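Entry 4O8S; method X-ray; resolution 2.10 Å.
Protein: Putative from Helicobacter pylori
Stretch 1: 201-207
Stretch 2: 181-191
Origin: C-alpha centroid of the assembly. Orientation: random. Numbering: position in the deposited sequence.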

ATOM      1  N   ASP A 201       0.722  12.285  14.302  1.00 43.26           N
ATOM      2  CA  ASP A 201       0.590  12.356  15.753  1.00 43.67           C
ATOM      3  C   ASP A 201       0.264  10.929  16.166  1.00 44.75           C
ATOM      4  O   ASP A 201      -0.893  10.488  16.045  1.00 44.07           O
ATOM      5  CB  ASP A 201      -0.541  13.317  16.149  1.00 47.12           C
ATOM      6  CG  ASP A 201      -0.707  13.459  17.666  1.00 53.49           C
ATOM      7  OD1 ASP A 201      -0.543  12.462  18.415  1.00 47.72           O
ATOM      8  OD2 ASP A 201      -1.025  14.588  18.110  1.00 57.06           O
ATOM      9  N   LEU A 202       1.284  10.208  16.630  1.00 41.94           N
ATOM     10  CA  LEU A 202       1.153   8.786  16.926  1.00 42.48           C
ATOM     11  C   LEU A 202       0.092   8.506  17.990  1.00 45.25           C
ATOM     12  O   LEU A 202      -0.742   7.599  17.822  1.00 42.51           O
ATOM     13  CB  LEU A 202       2.500   8.188  17.340  1.00 42.00           C
ATOM     14  CG  LEU A 202       2.411   6.738  17.833  1.00 43.87           C
ATOM     15  CD1 LEU A 202       1.744   5.862  16.803  1.00 40.65           C
ATOM     16  CD2 LEU A 202       3.786   6.182  18.165  1.00 46.53           C
ATOM     17  N   GLU A 203       0.119   9.274  19.078  1.00 43.88           N
ATOM     18  CA  GLU A 203      -0.859   9.105  20.150  1.00 46.04           C
ATOM     19  C   GLU A 203      -2.296   9.302  19.655  1.00 42.47           C
ATOM     20  O   GLU A 203      -3.162   8.468  19.905  1.00 43.23           O
ATOM     21  CB  GLU A 203      -0.566  10.068  21.313  1.00 52.22           C
ATOM     22  CG  GLU A 203       0.236   9.462  22.476  1.00 61.72           C
ATOM     23  CD  GLU A 203      -0.621   8.598  23.418  1.00 71.37           C
ATOM     24  OE1 GLU A 203      -1.801   8.329  23.081  1.00 67.22           O
ATOM     25  OE2 GLU A 203      -0.109   8.186  24.493  1.00 75.22           O
ATOM     26  N   GLU A 204      -2.544  10.405  18.954  1.00 39.70           N
ATOM     27  CA  GLU A 204      -3.887  10.707  18.459  1.00 42.34           C
ATOM     28  C   GLU A 204      -4.338   9.625  17.479  1.00 40.28           C
ATOM     29  O   GLU A 204      -5.462   9.118  17.576  1.00 39.14           O
ATOM     30  CB  GLU A 204      -3.936  12.096  17.802  1.00 43.14           C
ATOM     31  CG  GLU A 204      -5.336  12.545  17.355  1.00 52.36           C
ATOM     32  CD  GLU A 204      -5.345  13.926  16.690  1.00 61.89           C
ATOM     33  OE1 GLU A 204      -5.178  14.941  17.407  1.00 67.34           O
ATOM     34  OE2 GLU A 204      -5.524  13.993  15.450  1.00 67.75           O
ATOM     35  N   THR A 205      -3.450   9.257  16.559  1.00 36.74           N
ATOM     36  CA  THR A 205      -3.752   8.209  15.582  1.00 36.99           C
ATOM     37  C   THR A 205      -4.115   6.896  16.276  1.00 33.14           C
ATOM     38  O   THR A 205      -5.092   6.239  15.911  1.00 33.75           O
ATOM     39  CB  THR A 205      -2.561   7.967  14.628  1.00 36.28           C
ATOM     40  OG1 THR A 205      -2.361   9.127  13.807  1.00 34.76           O
ATOM     41  CG2 THR A 205      -2.824   6.736  13.734  1.00 33.40           C
ATOM     42  N   ALA A 206      -3.337   6.526  17.287  1.00 36.36           N
ATOM     43  CA  ALA A 206      -3.562   5.273  17.996  1.00 38.66           C
ATOM     44  C   ALA A 206      -4.921   5.268  18.698  1.00 42.79           C
ATOM     45  O   ALA A 206      -5.677   4.289  18.613  1.00 41.99           O
ATOM     46  CB  ALA A 206      -2.452   5.041  18.997  1.00 41.94           C
ATOM     47  N   LEU A 207      -5.223   6.359  19.400  1.00 40.13           N
ATOM     48  CA  LEU A 207      -6.498   6.495  20.099  1.00 41.95           C
ATOM     49  C   LEU A 207      -7.646   6.475  19.119  1.00 38.74           C
ATOM     50  O   LEU A 207      -8.611   5.737  19.300  1.00 38.74           O
ATOM     51  CB  LEU A 207      -6.553   7.811  20.888  1.00 43.53           C
ATOM     52  CG  LEU A 207      -5.763   7.809  22.196  1.00 53.76           C
ATOM     53  CD1 LEU A 207      -5.708   9.207  22.817  1.00 56.19           C
ATOM     54  CD2 LEU A 207      -6.391   6.809  23.161  1.00 52.64           C
TER
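Stretch 2, residues 181-191: KLVSDYLVDVK

Two helices that pack at an angle often depend on a single large side chain from one fitting a hollow on the other, and this pair from a Helicobacter pylori protein is a compact example. Stretch 2 is helical throughout, with phi/psi values mostly near -60/-45, with Tyr186 (-111/-13) the clear departure. That departure accompanies a kink, where the N atoms of Val188 and Asp189 lack a bond to the preceding turn. Stretch 1 enters its helix at Leu202, and the two axes approach to 9.3 Å, with an angle of 140° between their N-to-C directions, so stretch 2 runs roughly against stretch 1 but obliquely.

The knob is Leu202. Its CA-to-CB bond points toward stretch 2, and the t, p rotamer carries CD2 into a hole formed by Val183, Tyr186, Leu187 and Val190. CD2 of Leu202 lies 3.4 Å from N of Leu187 and 3.7 Å from O of Val183, so the methyl reaches the backbone itself. Around it, Leu202 CD2 is 3.7 Å from Leu187 CD1, 3.9 Å from Val190 CG2 and 4.0 Å from Tyr186 CB. Leu187 leaves its helix sideways, yet its own t, p conformation brings its end nearer to the knob. Tyr186 does the reverse: CB points toward stretch 1, but with chi1 at m the ring leads away, leaving CB to line the hole.

One turn on, Ala206 points its CA-to-CB bond toward stretch 2, and its CA lies 6.4 Å from CA of Leu182; CA of Glu203 is 6.2 Å from CA of Val183. CB of Ala206 rests 4.2 Å from CB of Leu182 and 4.0 Å from CG2 of Val183. Val183, with chi1 at t, thus serves both neighbours, since its CG1 is 4.1 Å from Leu202 CD2. At the border, Glu203 starts sideways; its chi1 of -97° lies between wells, and its end comes nearer, with CD 3.8 Å from CG2 of Val183.

No direct hydrogen bond joins the stretches, but a water accepts from NZ of Lys191 at 2.9 Å and from N of Leu202 at 3.2 Å, linking the two at the start of the stretch 1 helix. There Asp201 turns away from stretch 2 and caps the helix: Glu204 N donates to Asp201 OD1 at 2.9 Å. Also clear of the interface, the extended Lys181 bends at chi4 (m) and forms a salt bridge with Asp185, its NZ a very short 2.4 Å from Asp185 OD2.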

ATOM      1  N   LYS A 181      -0.164   0.349  23.936  1.00 57.08           N
ATOM      2  CA  LYS A 181       0.753  -0.642  23.375  1.00 58.45           C
ATOM      3  C   LYS A 181       1.213  -0.222  21.978  1.00 54.83           C
ATOM      4  O   LYS A 181       2.391  -0.364  21.622  1.00 56.30           O
ATOM      5  CB  LYS A 181       0.073  -2.015  23.317  1.00 59.15           C
ATOM      6  CG  LYS A 181       0.947  -3.146  22.786  1.00 59.39           C
ATOM      7  CD  LYS A 181       0.108  -4.402  22.517  1.00 62.80           C
ATOM      8  CE  LYS A 181       0.938  -5.509  21.881  1.00 67.59           C
ATOM      9  NZ  LYS A 181       1.716  -5.007  20.712  1.00 67.66           N
ATOM     10  N   LEU A 182       0.278   0.304  21.189  1.00 48.43           N
ATOM     11  CA  LEU A 182       0.600   0.779  19.845  1.00 46.92           C
ATOM     12  C   LEU A 182       1.626   1.909  19.913  1.00 44.43           C
ATOM     13  O   LEU A 182       2.579   1.944  19.136  1.00 42.17           O
ATOM     14  CB  LEU A 182      -0.660   1.274  19.137  1.00 44.46           C
ATOM     15  CG  LEU A 182      -1.725   0.254  18.736  1.00 45.87           C
ATOM     16  CD1 LEU A 182      -2.933   0.975  18.152  1.00 44.64           C
ATOM     17  CD2 LEU A 182      -1.166  -0.765  17.745  1.00 42.00           C
ATOM     18  N   VAL A 183       1.430   2.837  20.847  1.00 44.14           N
ATOM     19  CA  VAL A 183       2.374   3.935  20.997  1.00 45.39           C
ATOM     20  C   VAL A 183       3.748   3.376  21.364  1.00 44.79           C
ATOM     21  O   VAL A 183       4.755   3.701  20.715  1.00 41.80           O
ATOM     22  CB  VAL A 183       1.882   4.956  22.040  1.00 49.02           C
ATOM     23  CG1 VAL A 183       2.884   6.076  22.199  1.00 49.46           C
ATOM     24  CG2 VAL A 183       0.550   5.520  21.601  1.00 45.28           C
ATOM     25  N   SER A 184       3.773   2.501  22.367  1.00 54.92           N
ATOM     26  CA  SER A 184       5.009   1.837  22.777  1.00 54.75           C
ATOM     27  C   SER A 184       5.665   1.103  21.611  1.00 52.86           C
ATOM     28  O   SER A 184       6.873   1.233  21.380  1.00 52.81           O
ATOM     29  CB  SER A 184       4.736   0.864  23.931  1.00 57.99           C
ATOM     30  OG  SER A 184       5.712  -0.165  23.952  1.00 63.61           O
ATOM     31  N   ASP A 185       4.871   0.348  20.858  1.00 56.14           N
ATOM     32  CA  ASP A 185       5.420  -0.399  19.727  1.00 53.79           C
ATOM     33  C   ASP A 185       5.987   0.474  18.600  1.00 50.84           C
ATOM     34  O   ASP A 185       6.976   0.106  17.966  1.00 49.95           O
ATOM     35  CB  ASP A 185       4.382  -1.362  19.161  1.00 53.49           C
ATOM     36  CG  ASP A 185       4.058  -2.489  20.113  1.00 62.13           C
ATOM     37  OD1 ASP A 185       4.767  -2.622  21.136  1.00 63.53           O
ATOM     38  OD2 ASP A 185       3.097  -3.243  19.837  1.00 67.51           O
ATOM     39  N   TYR A 186       5.382   1.635  18.357  1.00 40.61           N
ATOM     40  CA  TYR A 186       5.709   2.384  17.135  1.00 40.32           C
ATOM     41  C   TYR A 186       6.467   3.684  17.312  1.00 38.43           C
ATOM     42  O   TYR A 186       6.959   4.239  16.329  1.00 38.75           O
ATOM     43  CB  TYR A 186       4.429   2.675  16.338  1.00 38.13           C
ATOM     44  CG  TYR A 186       3.804   1.456  15.708  1.00 37.47           C
ATOM     45  CD1 TYR A 186       4.468   0.746  14.711  1.00 35.91           C
ATOM     46  CD2 TYR A 186       2.536   1.035  16.081  1.00 35.12           C
ATOM     47  CE1 TYR A 186       3.883  -0.369  14.112  1.00 35.54           C
ATOM     48  CE2 TYR A 186       1.946  -0.082  15.487  1.00 37.95           C
ATOM     49  CZ  TYR A 186       2.630  -0.774  14.506  1.00 34.58           C
ATOM     50  OH  TYR A 186       2.052  -1.879  13.916  1.00 36.57           O
ATOM     51  N   LEU A 187       6.554   4.187  18.544  1.00 46.09           N
ATOM     52  CA  LEU A 187       7.115   5.528  18.756  1.00 45.57           C
ATOM     53  C   LEU A 187       8.514   5.734  18.180  1.00 44.78           C
ATOM     54  O   LEU A 187       8.789   6.772  17.557  1.00 46.33           O
ATOM     55  CB  LEU A 187       7.070   5.941  20.234  1.00 48.18           C
ATOM     56  CG  LEU A 187       7.386   7.433  20.416  1.00 47.75           C
ATOM     57  CD1 LEU A 187       6.503   8.266  19.519  1.00 52.15           C
ATOM     58  CD2 LEU A 187       7.220   7.881  21.858  1.00 50.19           C
ATOM     59  N   VAL A 188       9.388   4.746  18.364  1.00 45.22           N
ATOM     60  CA  VAL A 188      10.746   4.849  17.821  1.00 45.77           C
ATOM     61  C   VAL A 188      10.719   4.898  16.292  1.00 42.51           C
ATOM     62  O   VAL A 188      11.361   5.759  15.674  1.00 43.48           O
ATOM     63  CB  VAL A 188      11.652   3.678  18.282  1.00 43.49           C
ATOM     64  CG1 VAL A 188      12.953   3.642  17.458  1.00 43.00           C
ATOM     65  CG2 VAL A 188      11.948   3.790  19.781  1.00 44.45           C
ATOM     66  N   ASP A 189       9.973   3.977  15.692  1.00 42.78           N
ATOM     67  CA  ASP A 189       9.905   3.906  14.243  1.00 42.32           C
ATOM     68  C   ASP A 189       9.324   5.196  13.657  1.00 45.26           C
ATOM     69  O   ASP A 189       9.864   5.722  12.687  1.00 45.41           O
ATOM     70  CB  ASP A 189       9.098   2.691  13.791  1.00 45.28           C
ATOM     71  CG  ASP A 189       9.322   2.361  12.322  1.00 53.40           C
ATOM     72  OD1 ASP A 189      10.512   2.308  11.904  1.00 50.20           O
ATOM     73  OD2 ASP A 189       8.316   2.173  11.587  1.00 47.41           O
ATOM     74  N   VAL A 190       8.260   5.729  14.262  1.00 45.41           N
ATOM     75  CA  VAL A 190       7.698   7.005  13.796  1.00 41.31           C
ATOM     76  C   VAL A 190       8.742   8.119  13.726  1.00 43.76           C
ATOM     77  O   VAL A 190       8.887   8.778  12.693  1.00 39.98           O
ATOM     78  CB  VAL A 190       6.545   7.517  14.685  1.00 43.31           C
ATOM     79  CG1 VAL A 190       6.191   8.946  14.300  1.00 46.17           C
ATOM     80  CG2 VAL A 190       5.323   6.631  14.564  1.00 42.85           C
ATOM     81  N   LYS A 191       9.468   8.338  14.824  1.00 48.94           N
ATOM     82  CA  LYS A 191      10.422   9.445  14.878  1.00 48.65           C
ATOM     83  C   LYS A 191      11.559   9.292  13.867  1.00 44.73           C
ATOM     84  O   LYS A 191      12.119  10.284  13.385  1.00 47.45           O
ATOM     85  CB  LYS A 191      10.984   9.593  16.297  1.00 54.67           C
ATOM     86  CG  LYS A 191       9.898   9.785  17.358  1.00 54.08           C
ATOM     87  CD  LYS A 191       9.098  11.061  17.116  1.00 57.78           C
ATOM     88  CE  LYS A 191       7.900  11.154  18.066  1.00 63.12           C
ATOM     89  NZ  LYS A 191       6.862  12.160  17.640  1.00 66.50           N
TER
HETATM   90  O   HOH W   1       4.073  11.465  17.612  1.00 47.34           O